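Local coordinates for putative modulator of DNA gyrase (PDB 1VPB), which is a putative modulator of DNA gyrase from the PmbA/TldD (peptidase U62) family and probably acts as a metallopeptidase, at residues V148-A152 / K222-Q227; W210-S214 / P430-S434; L267-Q273 / Y330-N336; L259-M263 / L416-W420; K240-S244 / D447-L451. All coordinates share one frame. Where two conformers were deposited one is given. Numbering follows the deposited sequence.

Contact 1 of 5, residues V148-A152 / K222-Q227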
# COMPACT_ATOMS: atom_id res chain seq x y z
N VAL A 148 -21.78 -6.90 16.12
CA VAL A 148 -20.58 -7.73 16.06
C VAL A 148 -19.79 -7.55 17.35
O VAL A 148 -19.43 -8.52 18.00
CB VAL A 148 -19.69 -7.39 14.84
CG1 VAL A 148 -18.30 -8.06 14.95
CG2 VAL A 148 -20.36 -7.75 13.53
N ALA A 149 -19.50 -6.31 17.69
CA ALA A 149 -18.66 -6.00 18.83
C ALA A 149 -19.30 -6.48 20.11
O ALA A 149 -18.64 -7.05 20.97
CB ALA A 149 -18.40 -4.50 18.91
N GLU A 150 -20.62 -6.30 20.22
CA GLU A 150 -21.33 -6.70 21.43
C GLU A 150 -21.22 -8.17 21.73
O GLU A 150 -21.45 -8.56 22.86
CB GLU A 150 -22.80 -6.31 21.36
CG GLU A 150 -23.05 -4.81 21.41
CD GLU A 150 -22.86 -4.19 22.79
OE1 GLU A 150 -22.83 -4.91 23.82
OE2 GLU A 150 -22.76 -2.94 22.84
N GLU A 151 -20.92 -9.01 20.74
CA GLU A 151 -20.68 -10.44 20.96
C GLU A 151 -19.44 -10.73 21.80
O GLU A 151 -19.35 -11.79 22.42
CB GLU A 151 -20.59 -11.20 19.63
CG GLU A 151 -21.90 -11.26 18.86
CD GLU A 151 -21.78 -11.97 17.52
OE1 GLU A 151 -20.71 -12.52 17.22
OE2 GLU A 151 -22.79 -11.97 16.77
N ALA A 152 -18.49 -9.81 21.83
CA ALA A 152 -17.23 -10.04 22.53
C ALA A 152 -17.05 -9.14 23.73
O ALA A 152 -16.39 -9.52 24.69
CB ALA A 152 -16.05 -9.88 21.59
N LYS A 222 -24.26 -12.14 9.53
CA LYS A 222 -24.13 -10.97 10.40
C LYS A 222 -23.85 -11.32 11.85
O LYS A 222 -23.42 -10.46 12.65
CB LYS A 222 -25.42 -10.11 10.31
CG LYS A 222 -25.81 -9.73 8.89
CD LYS A 222 -27.12 -9.00 8.73
CE LYS A 222 -27.49 -8.76 7.23
NZ LYS A 222 -27.79 -10.02 6.48
N LYS A 223 -24.11 -12.59 12.19
CA LYS A 223 -23.98 -13.11 13.55
C LYS A 223 -22.82 -14.07 13.69
O LYS A 223 -22.43 -14.78 12.75
CB LYS A 223 -25.30 -13.77 13.97
CG LYS A 223 -26.41 -12.76 14.04
CD LYS A 223 -27.76 -13.32 14.47
CE LYS A 223 -28.63 -12.12 14.93
NZ LYS A 223 -30.09 -12.35 14.95
N GLY A 224 -22.21 -14.04 14.86
CA GLY A 224 -21.15 -14.98 15.19
C GLY A 224 -19.75 -14.48 14.93
O GLY A 224 -18.76 -15.15 15.27
N ILE A 225 -19.64 -13.29 14.36
CA ILE A 225 -18.36 -12.79 13.92
C ILE A 225 -17.48 -12.37 15.10
O ILE A 225 -16.29 -12.70 15.12
CB ILE A 225 -18.54 -11.61 12.93
CG1 ILE A 225 -19.33 -12.09 11.70
CG2 ILE A 225 -17.17 -11.08 12.49
CD1 ILE A 225 -19.71 -10.98 10.71
N GLY A 226 -18.07 -11.64 16.05
CA GLY A 226 -17.33 -11.21 17.23
C GLY A 226 -17.01 -12.42 18.09
O GLY A 226 -15.89 -12.59 18.59
N GLN A 227 -17.99 -13.30 18.20
CA GLN A 227 -17.78 -14.56 18.89
C GLN A 227 -16.59 -15.34 18.34
O GLN A 227 -15.70 -15.72 19.09
CB GLN A 227 -19.05 -15.39 18.80
CG GLN A 227 -19.03 -16.59 19.74
CD GLN A 227 -20.13 -17.57 19.42
OE1 GLN A 227 -21.21 -17.18 18.97
NE2 GLN A 227 -19.86 -18.85 19.64
O HOH W 1 -21.43 -10.98 14.51
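K222 opens the second segment with its backbone: its carbonyl O accepts from water 1, 2.8 Å away, and the same water donates to E151 OE2, also at 2.8 Å. The long K222 side chain leads off the other way, its NZ bonded to the carbonyls of M217 and L220. K223 lays its CA 3.6 Å from E151 OE2 and leaves its charged end in solvent. G224 takes the N-cap position of helix 225-234, and its N donates to E151 OE2 (2.9 Å, nearly straight); its phi of 95° would jam a side chain against the preceding carbonyl, so glycine fits. Here a glutamate near the end of helix 138-150 places its carboxylate at the start of another helix, facing its N-terminal amides, where the helix dipole also welcomes a negative charge. I225 N gives its hydrogen to water 1 (2.9 Å) rather than to the carboxylate, while I225 CG2 meets V148 CG1 at 4.1 Å, and both side chains continue onto strand 181-198 beneath, at L192 and A194. At G226 the helices come closest: its CA makes a CA-H...O contact with V148 O at 3.5 Å, and a CB would clash with that oxygen. G226 N bonds only weakly to E151 OE1 (3.0 Å). Q227 N donates to E151 OE1 at 3.0 Å and 171°, whereas the Q227 side-chain amide turns to E231.

Contact 2 of 5, residues W210-S214 / P430-S434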
# COMPACT_ATOMS: atom_id res chain seq x y z
N TRP A 210 -12.14 -12.06 12.51
CA TRP A 210 -13.01 -12.83 11.65
C TRP A 210 -13.76 -11.86 10.78
O TRP A 210 -13.93 -10.72 11.15
CB TRP A 210 -13.97 -13.67 12.49
CG TRP A 210 -14.71 -14.64 11.65
CD1 TRP A 210 -16.02 -14.58 11.24
CD2 TRP A 210 -14.17 -15.83 11.06
NE1 TRP A 210 -16.33 -15.66 10.46
CE2 TRP A 210 -15.22 -16.46 10.35
CE3 TRP A 210 -12.92 -16.44 11.11
CZ2 TRP A 210 -15.03 -17.65 9.66
CZ3 TRP A 210 -12.74 -17.65 10.45
CH2 TRP A 210 -13.79 -18.23 9.71
N TYR A 211 -14.21 -12.32 9.61
CA TYR A 211 -15.03 -11.51 8.75
C TYR A 211 -15.88 -12.37 7.88
O TYR A 211 -15.63 -13.56 7.68
CB TYR A 211 -14.19 -10.56 7.91
CG TYR A 211 -13.57 -11.27 6.78
CD1 TYR A 211 -12.41 -12.01 6.97
CD2 TYR A 211 -14.18 -11.30 5.53
CE1 TYR A 211 -11.84 -12.71 5.92
CE2 TYR A 211 -13.63 -11.99 4.49
CZ TYR A 211 -12.46 -12.70 4.69
OH TYR A 211 -11.88 -13.40 3.65
N GLU A 212 -16.95 -11.75 7.40
CA GLU A 212 -17.92 -12.37 6.53
C GLU A 212 -18.14 -11.36 5.41
O GLU A 212 -18.02 -10.15 5.64
CB GLU A 212 -19.23 -12.56 7.24
CG GLU A 212 -19.24 -13.56 8.40
CD GLU A 212 -19.04 -15.01 8.02
OE1 GLU A 212 -18.99 -15.35 6.83
OE2 GLU A 212 -18.95 -15.83 8.99
N SER A 213 -18.41 -11.88 4.20
CA SER A 213 -18.78 -11.02 3.07
C SER A 213 -19.79 -11.68 2.15
O SER A 213 -20.02 -12.90 2.19
CB SER A 213 -17.52 -10.53 2.32
OG SER A 213 -16.86 -11.60 1.69
N SER A 214 -20.44 -10.86 1.33
CA SER A 214 -21.42 -11.34 0.36
C SER A 214 -21.65 -10.27 -0.70
O SER A 214 -21.45 -9.08 -0.43
CB SER A 214 -22.77 -11.63 1.03
OG SER A 214 -23.69 -12.19 0.10
N PRO A 430 -14.96 -25.20 1.62
CA PRO A 430 -14.43 -24.00 0.99
C PRO A 430 -15.21 -22.78 1.48
O PRO A 430 -16.38 -22.91 1.83
CB PRO A 430 -14.72 -24.21 -0.49
CG PRO A 430 -15.80 -25.18 -0.55
CD PRO A 430 -15.61 -26.06 0.63
N ARG A 431 -14.58 -21.61 1.49
CA ARG A 431 -15.27 -20.34 1.75
C ARG A 431 -15.89 -19.86 0.45
O ARG A 431 -15.21 -19.35 -0.42
CB ARG A 431 -14.28 -19.31 2.30
CG ARG A 431 -13.68 -19.70 3.64
CD ARG A 431 -12.90 -18.58 4.40
NE ARG A 431 -13.60 -17.32 4.80
CZ ARG A 431 -14.70 -17.20 5.58
NH1 ARG A 431 -15.35 -18.27 6.04
NH2 ARG A 431 -15.18 -15.98 5.88
N LEU A 432 -17.18 -20.05 0.30
CA LEU A 432 -17.85 -19.71 -0.96
C LEU A 432 -17.97 -18.22 -1.26
O LEU A 432 -18.22 -17.85 -2.41
CB LEU A 432 -19.20 -20.37 -1.03
CG LEU A 432 -19.19 -21.90 -0.91
CD1 LEU A 432 -20.60 -22.45 -0.94
CD2 LEU A 432 -18.32 -22.53 -1.97
N ASN A 433 -17.81 -17.37 -0.26
CA ASN A 433 -17.90 -15.92 -0.49
C ASN A 433 -16.57 -15.33 -0.99
O ASN A 433 -16.46 -14.13 -1.26
CB ASN A 433 -18.45 -15.24 0.78
CG ASN A 433 -19.89 -15.65 1.11
OD1 ASN A 433 -20.20 -16.11 2.23
ND2 ASN A 433 -20.78 -15.44 0.16
N SER A 434 -15.56 -16.20 -1.14
CA SER A 434 -14.28 -15.83 -1.73
C SER A 434 -14.26 -16.24 -3.22
O SER A 434 -14.84 -17.20 -3.58
CB SER A 434 -13.16 -16.63 -1.02
OG SER A 434 -11.90 -16.28 -1.55
O HOH W 2 -18.66 -14.71 4.42
O HOH W 3 -18.38 -12.12 -1.33
O HOH W 4 -23.39 -14.93 0.53
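R431 reaches from its loop toward strand 207-214 and brings a face of its guanidinium to the six-membered ring of W210, CH2 lying over that face and R431 NH1 3.7 Å from W210 CZ2. Its NH2 sits over a face of the Y211 ring, but with R431 CZ 5.5 Å from the Y211 ring centroid this cation-pi contact is at most weakly attractive. E212 offers the opposite charge at the guanidinium edge: OE1 lies 4.0 Å from R431 NH2, a long salt bridge. E212 OE2 is held by W210 NE1 at 3.0 Å, which ties indole and acid together. The type I turn from R431 to S434 brings N433 up to S213 and S214, where water joins the two sides. Water 2 accepts from S213 N (2.8 Å) and lies 2.5 Å from E212 OE1 and 3.0 Å from N433 OD1; water 4 links N433 ND2 (2.7 Å) to S214 OG (2.8 Å), which also bonds Y216 N. Small serines leave room for this solvent. The strand is the last of the six-stranded antiparallel sheet, and the loop belongs to the C-terminal domain. A long ion pair, loose arginine-aromatic packing and bridging waters make this a hydrated, polar interface between domains.

Contact 3 of 5, residues L267-Q273 / Y330-N336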
# COMPACT_ATOMS: atom_id res chain seq x y z
N LEU A 267 1.77 -19.32 -12.89
CA LEU A 267 1.11 -19.55 -14.13
C LEU A 267 0.90 -18.29 -14.97
O LEU A 267 0.33 -18.35 -16.06
CB LEU A 267 -0.24 -20.21 -13.83
CG LEU A 267 -0.19 -21.55 -13.10
CD1 LEU A 267 -1.66 -22.01 -12.93
CD2 LEU A 267 0.60 -22.51 -13.87
N ASN A 268 1.29 -17.17 -14.44
CA ASN A 268 1.08 -15.90 -15.15
C ASN A 268 2.02 -15.77 -16.34
O ASN A 268 3.24 -15.99 -16.21
CB ASN A 268 1.31 -14.74 -14.23
CG ASN A 268 0.14 -14.47 -13.31
OD1 ASN A 268 -1.04 -14.65 -13.71
ND2 ASN A 268 0.45 -14.00 -12.07
N GLY A 269 1.48 -15.31 -17.44
CA GLY A 269 2.23 -15.20 -18.70
C GLY A 269 3.45 -14.31 -18.53
O GLY A 269 4.52 -14.59 -19.12
N SER A 270 3.33 -13.27 -17.72
CA SER A 270 4.49 -12.32 -17.58
C SER A 270 5.63 -12.98 -16.80
O SER A 270 6.80 -12.83 -17.14
CB SER A 270 4.04 -11.07 -16.89
OG SER A 270 3.53 -11.41 -15.62
N ALA A 271 5.28 -13.76 -15.77
CA ALA A 271 6.29 -14.54 -15.06
C ALA A 271 6.98 -15.56 -15.95
O ALA A 271 8.20 -15.75 -15.87
CB ALA A 271 5.66 -15.22 -13.83
N LEU A 272 6.21 -16.22 -16.81
CA LEU A 272 6.74 -17.22 -17.72
C LEU A 272 7.66 -16.54 -18.74
O LEU A 272 8.75 -17.03 -19.03
CB LEU A 272 5.59 -17.92 -18.45
CG LEU A 272 4.70 -18.74 -17.51
CD1 LEU A 272 3.37 -19.06 -18.17
CD2 LEU A 272 5.43 -19.99 -16.98
N GLN A 273 7.22 -15.38 -19.21
CA GLN A 273 7.92 -14.66 -20.28
C GLN A 273 9.24 -14.16 -19.76
O GLN A 273 10.27 -14.16 -20.49
CB GLN A 273 7.04 -13.50 -20.77
CG GLN A 273 7.57 -12.82 -22.06
CD GLN A 273 8.67 -11.82 -21.80
OE1 GLN A 273 8.63 -11.12 -20.78
NE2 GLN A 273 9.62 -11.71 -22.73
N TYR A 330 -1.89 -22.27 -18.55
CA TYR A 330 -1.23 -21.04 -18.13
C TYR A 330 -2.21 -19.88 -18.40
O TYR A 330 -3.13 -20.01 -19.24
CB TYR A 330 0.02 -20.84 -18.95
CG TYR A 330 1.17 -21.78 -18.73
CD1 TYR A 330 1.62 -22.09 -17.46
CD2 TYR A 330 1.90 -22.24 -19.80
CE1 TYR A 330 2.78 -22.89 -17.27
CE2 TYR A 330 3.01 -23.05 -19.62
CZ TYR A 330 3.44 -23.37 -18.36
OH TYR A 330 4.56 -24.19 -18.22
N PHE A 331 -1.98 -18.75 -17.73
CA PHE A 331 -2.82 -17.57 -17.86
C PHE A 331 -2.02 -16.53 -18.64
O PHE A 331 -1.28 -15.78 -18.04
CB PHE A 331 -3.28 -17.06 -16.51
CG PHE A 331 -4.26 -17.96 -15.85
CD1 PHE A 331 -5.57 -18.00 -16.31
CD2 PHE A 331 -3.90 -18.79 -14.80
CE1 PHE A 331 -6.48 -18.88 -15.76
CE2 PHE A 331 -4.84 -19.68 -14.26
CZ PHE A 331 -6.10 -19.70 -14.75
N ILE A 332 -2.20 -16.55 -19.96
CA ILE A 332 -1.36 -15.77 -20.89
C ILE A 332 -2.20 -14.75 -21.62
O ILE A 332 -3.09 -15.12 -22.36
CB ILE A 332 -0.69 -16.68 -21.84
CG1 ILE A 332 0.10 -17.76 -21.08
CG2 ILE A 332 0.35 -15.89 -22.65
CD1 ILE A 332 0.76 -18.72 -21.96
N ASP A 333 -1.92 -13.47 -21.41
CA ASP A 333 -2.64 -12.45 -22.15
C ASP A 333 -2.05 -12.25 -23.55
O ASP A 333 -1.08 -12.90 -23.98
CB ASP A 333 -2.70 -11.14 -21.37
CG ASP A 333 -1.39 -10.39 -21.36
OD1 ASP A 333 -0.33 -10.97 -21.73
OD2 ASP A 333 -1.37 -9.25 -20.89
N THR A 334 -2.65 -11.33 -24.29
CA THR A 334 -2.34 -11.17 -25.71
C THR A 334 -0.87 -10.77 -25.86
O THR A 334 -0.14 -11.32 -26.69
CB THR A 334 -3.27 -10.14 -26.33
OG1 THR A 334 -4.63 -10.64 -26.33
CG2 THR A 334 -2.99 -9.93 -27.81
N TYR A 335 -0.45 -9.80 -25.07
CA TYR A 335 0.93 -9.30 -25.12
C TYR A 335 1.97 -10.37 -24.85
O TYR A 335 2.88 -10.59 -25.66
CB TYR A 335 1.06 -8.18 -24.13
CG TYR A 335 2.40 -7.56 -24.06
CD1 TYR A 335 2.90 -6.83 -25.14
CD2 TYR A 335 3.15 -7.65 -22.93
CE1 TYR A 335 4.13 -6.25 -25.08
CE2 TYR A 335 4.39 -7.05 -22.84
CZ TYR A 335 4.87 -6.35 -23.93
OH TYR A 335 6.11 -5.75 -23.77
N ASN A 336 1.86 -11.08 -23.72
CA ASN A 336 2.80 -12.12 -23.42
C ASN A 336 2.73 -13.31 -24.37
O ASN A 336 3.76 -13.95 -24.67
CB ASN A 336 2.68 -12.53 -21.95
CG ASN A 336 3.19 -11.48 -21.03
OD1 ASN A 336 4.39 -11.17 -21.02
ND2 ASN A 336 2.31 -10.91 -20.23
O HOH W 5 6.35 -9.71 -19.83
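L267 begins the contact with both backbone and side chain: its O accepts from F331 N at 2.9 Å, CB rests 4.0 Å from F331 CD2 at the ring edge, and CD2 approaches Y330 CD1 at 3.8 Å. A branched aliphatic residue suits this buried spot, which continues onto I321 of strand 319-323. N268 pairs with F331 in a single beta bridge and occupies the N-cap position of helix 269-273, although its side chain makes no capping bond. G269 completes the bridge, its N donating to F331 O at 2.9 Å. Its CA packs 4.1 Å from I332 CG1, and a CB would be tight against I332 CA and N336 CB, so the lack of a side chain lets the chains close up. S270, also small, sets its CB 3.8 Å from N336 ND2. One turn after N268, L272 drops CD1 over the face of the Y330 ring, 3.7 Å from its centroid, in a CH-pi contact; Y330 OH is fixed by L279 and K282. Q273 closes the row: its OE1 and N336 OD1 share water 5, at 2.8 and 2.7 Å. That asparagine is oriented by D333, whose OD1 accepts from both N and ND2 of N336, at 3.0 Å each. Two loop segments thus bridge once and then each turn into a helix, the second opened by a classic aspartate N-cap, within the C-terminal domain.

Contact 4 of 5, residues L259-M263 / L416-W420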
# COMPACT_ATOMS: atom_id res chain seq x y z
N LEU A 259 -1.18 -21.14 0.48
CA LEU A 259 -0.21 -22.03 -0.15
C LEU A 259 -0.43 -22.24 -1.66
O LEU A 259 0.51 -22.62 -2.38
CB LEU A 259 -0.22 -23.38 0.58
CG LEU A 259 0.28 -23.32 2.02
CD1 LEU A 259 -0.01 -24.66 2.71
CD2 LEU A 259 1.78 -23.00 2.00
N LEU A 260 -1.66 -22.01 -2.15
CA LEU A 260 -1.98 -22.15 -3.53
C LEU A 260 -1.58 -20.94 -4.34
O LEU A 260 -1.19 -21.03 -5.51
CB LEU A 260 -3.49 -22.36 -3.72
CG LEU A 260 -3.94 -22.67 -5.13
CD1 LEU A 260 -3.34 -23.94 -5.69
CD2 LEU A 260 -5.46 -22.79 -5.14
N SER A 261 -1.66 -19.80 -3.68
CA SER A 261 -1.40 -18.51 -4.33
C SER A 261 -0.09 -18.46 -5.15
O SER A 261 -0.13 -18.07 -6.30
CB SER A 261 -1.40 -17.39 -3.28
OG SER A 261 -1.29 -16.17 -3.94
N PRO A 262 1.06 -18.86 -4.61
CA PRO A 262 2.28 -18.83 -5.40
C PRO A 262 2.30 -19.76 -6.58
O PRO A 262 3.01 -19.50 -7.56
CB PRO A 262 3.37 -19.17 -4.41
CG PRO A 262 2.73 -19.73 -3.24
CD PRO A 262 1.33 -19.25 -3.21
N MET A 263 1.50 -20.83 -6.54
CA MET A 263 1.38 -21.70 -7.70
C MET A 263 0.65 -20.95 -8.80
O MET A 263 1.01 -21.01 -9.97
CB MET A 263 0.59 -22.95 -7.34
CG MET A 263 1.25 -23.83 -6.28
SD MET A 263 2.67 -24.80 -6.84
CE MET A 263 1.96 -26.07 -7.78
N LEU A 416 7.40 -25.90 -3.30
CA LEU A 416 5.95 -25.86 -3.53
C LEU A 416 5.46 -27.02 -4.40
O LEU A 416 4.35 -27.53 -4.21
CB LEU A 416 5.53 -24.54 -4.13
CG LEU A 416 5.57 -23.37 -3.13
CD1 LEU A 416 5.45 -22.05 -3.91
CD2 LEU A 416 4.40 -23.47 -2.09
N ILE A 417 6.27 -27.46 -5.34
CA ILE A 417 5.84 -28.56 -6.19
C ILE A 417 5.70 -29.85 -5.42
O ILE A 417 4.68 -30.51 -5.52
CB ILE A 417 6.81 -28.72 -7.41
CG1 ILE A 417 6.80 -27.50 -8.28
CG2 ILE A 417 6.43 -29.91 -8.27
CD1 ILE A 417 7.80 -27.60 -9.41
N THR A 418 6.72 -30.22 -4.64
CA THR A 418 6.65 -31.44 -3.82
C THR A 418 5.61 -31.30 -2.71
O THR A 418 4.96 -32.27 -2.30
CB THR A 418 8.04 -31.91 -3.31
OG1 THR A 418 8.84 -30.79 -2.89
CG2 THR A 418 8.81 -32.54 -4.47
N LEU A 419 5.44 -30.10 -2.19
CA LEU A 419 4.36 -29.86 -1.25
C LEU A 419 3.01 -30.24 -1.86
O LEU A 419 2.27 -31.06 -1.30
CB LEU A 419 4.30 -28.41 -0.83
CG LEU A 419 3.14 -28.12 0.14
CD1 LEU A 419 3.24 -28.78 1.50
CD2 LEU A 419 2.98 -26.64 0.29
N TRP A 420 2.75 -29.72 -3.04
CA TRP A 420 1.47 -29.96 -3.70
C TRP A 420 1.43 -31.41 -4.24
O TRP A 420 0.35 -31.95 -4.50
CB TRP A 420 1.18 -28.90 -4.74
CG TRP A 420 0.66 -27.65 -4.08
CD1 TRP A 420 1.36 -26.51 -3.81
CD2 TRP A 420 -0.65 -27.46 -3.54
NE1 TRP A 420 0.55 -25.60 -3.16
CE2 TRP A 420 -0.69 -26.15 -2.98
CE3 TRP A 420 -1.80 -28.25 -3.46
CZ2 TRP A 420 -1.81 -25.64 -2.37
CZ3 TRP A 420 -2.95 -27.71 -2.89
CH2 TRP A 420 -2.94 -26.43 -2.34
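Two short helices of the C-terminal domain, 256-265 and 416-421, pack against each other on the mixed sheet, their axes 10.7 Å apart at closest approach and 125° apart in direction. The gap is wide enough for large side chains to fill. Most of the contact is apolar. L259 CD2 meets L419 CD2 at 4.2 Å, and P262 CB touches L416 CD1 at 3.6 Å. L260 CB lies 3.9 Å from W420 CZ2, with L260 CD1 over a face of the indole. L259, L416 and L419 also reach the sheet, at M249, F389 and Y391, their flexible branches filling the irregular space between helices. The thioether of M263 adds a Met-aromatic contact: SD stands 4.5 Å from the centroid of the W420 five-membered ring, obliquely, while SD also packs on L416 CB at 3.9 Å and CG on W420 CD1 at 3.6 Å. F443 meets the indole edge-to-face. A single polar bond crosses between the segments. The proline nitrogen at 262 carries no hydrogen, and at this kink M263 N bonds only weakly to L260 O (2.9 Å) and not to L259 O. That leaves L259 O to accept from W420 NE1 at 3.1 Å and 155°.

Contact 5 of 5, residues K240-S244 / D447-L451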
# COMPACT_ATOMS: atom_id res chain seq x y z
N LYS A 240 3.69 -22.08 21.75
CA LYS A 240 5.09 -22.48 22.00
C LYS A 240 5.62 -23.22 20.76
O LYS A 240 4.85 -23.77 20.01
CB LYS A 240 5.19 -23.48 23.17
CG LYS A 240 5.15 -22.91 24.57
CD LYS A 240 5.71 -23.90 25.59
CE LYS A 240 4.87 -25.17 25.70
NZ LYS A 240 5.28 -26.00 26.88
N LYS A 241 6.94 -23.28 20.61
CA LYS A 241 7.56 -24.12 19.60
C LYS A 241 7.34 -25.60 19.93
O LYS A 241 7.06 -25.94 21.07
CB LYS A 241 9.07 -23.87 19.55
CG LYS A 241 9.46 -22.47 19.04
CD LYS A 241 10.99 -22.24 19.11
CE LYS A 241 11.46 -21.18 18.08
NZ LYS A 241 12.94 -21.23 17.86
N VAL A 242 7.47 -26.45 18.91
CA VAL A 242 7.45 -27.91 19.09
C VAL A 242 8.71 -28.47 18.44
O VAL A 242 9.42 -27.73 17.76
CB VAL A 242 6.19 -28.56 18.48
CG1 VAL A 242 4.93 -28.04 19.17
CG2 VAL A 242 6.12 -28.31 16.96
N GLN A 243 9.00 -29.76 18.62
CA GLN A 243 10.23 -30.33 18.06
C GLN A 243 10.23 -30.22 16.54
O GLN A 243 9.20 -30.40 15.90
CB GLN A 243 10.40 -31.80 18.44
CG GLN A 243 11.77 -32.38 18.06
N SER A 244 11.40 -29.91 15.98
CA SER A 244 11.55 -29.83 14.54
C SER A 244 11.44 -31.22 13.91
O SER A 244 11.83 -32.22 14.52
CB SER A 244 12.89 -29.21 14.20
OG SER A 244 12.87 -27.87 14.61
N ASP A 447 8.01 -30.42 6.39
CA ASP A 447 9.07 -29.98 7.29
C ASP A 447 8.70 -28.72 8.06
O ASP A 447 8.34 -27.69 7.47
CB ASP A 447 10.36 -29.74 6.50
CG ASP A 447 11.12 -31.00 6.31
OD1 ASP A 447 11.57 -31.58 7.34
OD2 ASP A 447 11.33 -31.47 5.18
N PHE A 448 8.79 -28.85 9.39
CA PHE A 448 8.66 -27.73 10.32
C PHE A 448 9.94 -27.62 11.14
O PHE A 448 10.48 -28.64 11.61
CB PHE A 448 7.48 -27.91 11.29
CG PHE A 448 6.14 -27.94 10.63
CD1 PHE A 448 5.70 -29.10 9.98
CD2 PHE A 448 5.30 -26.83 10.68
CE1 PHE A 448 4.46 -29.15 9.38
CE2 PHE A 448 4.06 -26.86 10.07
CZ PHE A 448 3.63 -28.02 9.40
N SER A 449 10.40 -26.38 11.32
CA SER A 449 11.60 -26.10 12.11
C SER A 449 11.42 -24.87 12.98
O SER A 449 10.68 -23.96 12.65
CB SER A 449 12.76 -25.87 11.16
OG SER A 449 12.38 -24.96 10.14
N GLY A 450 12.15 -24.83 14.09
CA GLY A 450 12.05 -23.71 15.03
C GLY A 450 12.66 -22.41 14.54
O GLY A 450 13.72 -22.44 13.89
N LEU A 451 11.96 -21.29 14.80
CA LEU A 451 12.50 -19.89 14.78
C LEU A 451 11.41 -18.83 14.50
O LEU A 451 10.97 -18.10 15.39
CB LEU A 451 13.66 -19.67 13.79
CG LEU A 451 15.11 -19.65 14.32
CD1 LEU A 451 15.48 -20.69 15.40
CD2 LEU A 451 16.05 -19.78 13.11
OXT LEU A 451 10.94 -18.66 13.37
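This is a small surface contact at the rim of the C-terminal domain, between the loop that leads from helix 225-234 into strand 245-251 and the end of the chain on strand 446-450. The loop nears the strand at S244, whose CA is 4.5 Å from that of S449. S244 OG accepts from G450 N at 3.2 Å, and a small hydroxyl is well placed to do so, since its reach is short and its CA already lies close to the backbone. Beside it, S244 CA makes a CA-H...O contact with F448 O at 3.3 Å, the angle at the hydrogen being 123°. G450 gives the lysine room: a CB on it would be tight against K241 NZ, which stands 3.5 Å from G450 C and 3.6 Å from L451 CD1. K241 NZ and L451 N, 3.2 Å apart, are both donors, so closeness there is not bonding. The long lysine reaches the terminal residues with its NZ end, its charge at the surface. F448 turns its ring end away from the loop, into the buried side of the sheet, against M249 and I372, while D447 forms a salt bridge with K246. Backbone bonds from F448 to G245 and from S449 to N411 place the last strand between strands 245-251 and 402-413, so that the serine bond continues the antiparallel pairing of strands 245-251 and 446-450 at its end.

In the fold
Contacts 1 and 2 lie around strand 207-214 and the following helix 225-234, with centres 15 Å apart, and they touch through I225, which packs on W210 and E212. Along the chain their segments alternate. Contacts 3 and 4 lie within the C-terminal domain, 18 Å between centres, on successive helices 256-265 and 269-273; the segments of contact 3 fall between those of contact 4, and both pairs fall between those of contact 5. Contact 5, about 21 Å from contact 4 between centres, brings the C-terminal strand back beside the domain's entry. Contacts 1 and 3, centres about 43 Å apart, lie on opposite sides of the chain's centre; contact 2 joins the long antiparallel sheet to the C-terminal part.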